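Local coordinates for protein N-acetylneuraminate epimerase (Escherichia coli, PDB 2UVK) that interconverts the alpha and beta anomers of N-acetylneuraminate, speeding their equilibration, as a periplasmic homodimer with a Kelch-repeat beta-propeller fold, at residues S1-T6 against Y34-Q39. Residues are numbered along the deposited sequence; the frame is centred on the assembly and turned at random.
Sequences SVLPET and YKLDTQ
Leu36 CD1 meets the pyrrolidine ring of Pro4 from one side of its plane, off the CG-CD bond and not over the ring centre: it lies 3.7 Å from Pro4 CD and 3.9 Å from Pro4 CG. The other flat groups, the carboxylates of Glu5 and Asp37, stay within their own segments, each approached from above its plane by a backbone nitrogen. Ser1 N reaches Glu5 OE2 at 2.8 Å, 41° out of plane; Gln39 N reaches Asp37 OD1 at 3.1 Å, forming an Asx turn at the end of strand 33-37. The two methyls of Leu36 divide the work, since CD2 turns to Leu3 CD2 (3.9 Å) while CD1 takes the proline. With CG anti to the carbonyl carbon (chi1 -61°), Leu3 extends its CD2 toward that methyl and, more distantly, toward Thr38 CG2 at 4.5 Å. Leu3 also packs on Leu320 and Ile322 of strand 318-322, so the N-terminal segment bridges the first and last sheets of the six-bladed propeller. Several polar atoms turn to partners outside the two segments: Thr38 OG1 to Asp20 O, Pro4 O to Trp45 NE1, Glu5 OE1 to Thr333 OG1. Across the two segments, cohesion therefore comes from apolar side-chain contact, with Leu3 and Leu36 both buried.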
loop_
_atom_site.group_PDB
_atom_site.type_symbol
_atom_site.label_atom_id
_atom_site.label_comp_id
_atom_site.label_asym_id
_atom_site.label_seq_id
_atom_site.Cartn_x
_atom_site.Cartn_y
_atom_site.Cartn_z
ATOM N N SER B 1 -36.905 4.081 -12.575
ATOM C CA SER B 1 -38.351 4.394 -12.262
ATOM C C SER B 1 -38.645 5.893 -12.052
ATOM O O SER B 1 -39.410 6.490 -12.830
ATOM C CB SER B 1 -38.772 3.670 -11.000
ATOM O OG SER B 1 -38.329 4.415 -9.882
ATOM N N VAL B 2 -38.063 6.472 -10.988
ATOM C CA VAL B 2 -38.154 7.919 -10.701
ATOM C C VAL B 2 -37.343 8.698 -11.734
ATOM O O VAL B 2 -37.567 9.885 -11.958
ATOM C CB VAL B 2 -37.637 8.311 -9.282
ATOM C CG1 VAL B 2 -38.160 7.372 -8.207
ATOM C CG2 VAL B 2 -36.111 8.402 -9.245
ATOM N N LEU B 3 -36.349 8.022 -12.308
ATOM C CA LEU B 3 -35.727 8.415 -13.558
ATOM C C LEU B 3 -36.047 7.287 -14.525
ATOM O O LEU B 3 -36.404 6.182 -14.088
ATOM C CB LEU B 3 -34.209 8.536 -13.401
ATOM C CG LEU B 3 -33.688 9.571 -12.401
ATOM C CD1 LEU B 3 -32.157 9.502 -12.325
ATOM C CD2 LEU B 3 -34.137 10.987 -12.771
ATOM N N PRO B 4 -35.918 7.537 -15.836
ATOM C CA PRO B 4 -36.094 6.432 -16.758
ATOM C C PRO B 4 -35.143 5.275 -16.404
ATOM O O PRO B 4 -34.078 5.497 -15.807
ATOM C CB PRO B 4 -35.728 7.031 -18.122
ATOM C CG PRO B 4 -35.755 8.483 -17.940
ATOM C CD PRO B 4 -35.591 8.799 -16.514
ATOM N N GLU B 5 -35.538 4.065 -16.777
ATOM C CA GLU B 5 -34.709 2.882 -16.531
ATOM C C GLU B 5 -33.340 3.078 -17.148
ATOM O O GLU B 5 -33.212 3.640 -18.234
ATOM C CB GLU B 5 -35.357 1.624 -17.126
ATOM C CG GLU B 5 -36.748 1.277 -16.584
ATOM C CD GLU B 5 -36.780 1.185 -15.074
ATOM O OE1 GLU B 5 -36.091 0.306 -14.536
ATOM O OE2 GLU B 5 -37.482 1.990 -14.413
ATOM N N THR B 6 -32.292 2.605 -16.480
ATOM C CA THR B 6 -30.974 2.717 -17.076
ATOM C C THR B 6 -30.962 1.876 -18.358
ATOM O O THR B 6 -31.707 0.890 -18.446
ATOM C CB THR B 6 -29.864 2.267 -16.122
ATOM O OG1 THR B 6 -30.159 0.962 -15.629
ATOM C CG2 THR B 6 -29.770 3.238 -14.934
ATOM N N TYR B 34 -23.463 7.312 -19.508
ATOM C CA TYR B 34 -24.675 8.027 -19.906
ATOM C C TYR B 34 -24.848 9.252 -19.044
ATOM O O TYR B 34 -24.397 9.285 -17.918
ATOM C CB TYR B 34 -25.901 7.142 -19.749
ATOM C CG TYR B 34 -25.751 5.748 -20.292
ATOM C CD1 TYR B 34 -26.056 5.460 -21.606
ATOM C CD2 TYR B 34 -25.313 4.716 -19.471
ATOM C CE1 TYR B 34 -25.917 4.162 -22.099
ATOM C CE2 TYR B 34 -25.174 3.405 -19.958
ATOM C CZ TYR B 34 -25.477 3.144 -21.261
ATOM O OH TYR B 34 -25.332 1.830 -21.731
ATOM N N LYS B 35 -25.539 10.258 -19.590
ATOM C CA LYS B 35 -25.941 11.427 -18.804
ATOM C C LYS B 35 -27.444 11.656 -18.889
ATOM O O LYS B 35 -28.089 11.220 -19.823
ATOM C CB LYS B 35 -25.198 12.676 -19.251
ATOM C CG LYS B 35 -25.611 13.226 -20.623
ATOM C CD LYS B 35 -24.741 14.415 -20.935
ATOM C CE LYS B 35 -25.060 15.020 -22.274
ATOM N NZ LYS B 35 -24.131 16.175 -22.515
ATOM N N LEU B 36 -27.989 12.319 -17.886
ATOM C CA LEU B 36 -29.401 12.678 -17.907
ATOM C C LEU B 36 -29.588 14.060 -17.281
ATOM O O LEU B 36 -29.040 14.370 -16.236
ATOM C CB LEU B 36 -30.203 11.607 -17.171
ATOM C CG LEU B 36 -31.711 11.787 -17.116
ATOM C CD1 LEU B 36 -32.422 10.457 -17.271
ATOM C CD2 LEU B 36 -32.099 12.484 -15.800
ATOM N N ASP B 37 -30.356 14.904 -17.968
ATOM C CA ASP B 37 -30.710 16.234 -17.475
ATOM C C ASP B 37 -32.000 16.063 -16.687
ATOM O O ASP B 37 -33.035 15.754 -17.259
ATOM C CB ASP B 37 -30.915 17.164 -18.671
ATOM C CG ASP B 37 -31.392 18.532 -18.274
ATOM O OD1 ASP B 37 -31.497 18.818 -17.063
ATOM O OD2 ASP B 37 -31.643 19.338 -19.198
ATOM N N THR B 38 -31.932 16.222 -15.372
ATOM C CA THR B 38 -33.082 15.923 -14.518
ATOM C C THR B 38 -34.207 16.955 -14.700
ATOM O O THR B 38 -35.339 16.700 -14.310
ATOM C CB THR B 38 -32.717 15.899 -13.027
ATOM O OG1 THR B 38 -32.159 17.163 -12.645
ATOM C CG2 THR B 38 -31.729 14.745 -12.699
ATOM N N GLN B 39 -33.874 18.105 -15.280
ATOM C CA GLN B 39 -34.847 19.202 -15.470
ATOM C C GLN B 39 -35.525 19.197 -16.831
ATOM O O GLN B 39 -36.343 20.080 -17.110
ATOM C CB GLN B 39 -34.168 20.558 -15.242
ATOM C CG GLN B 39 -34.065 20.939 -13.781
#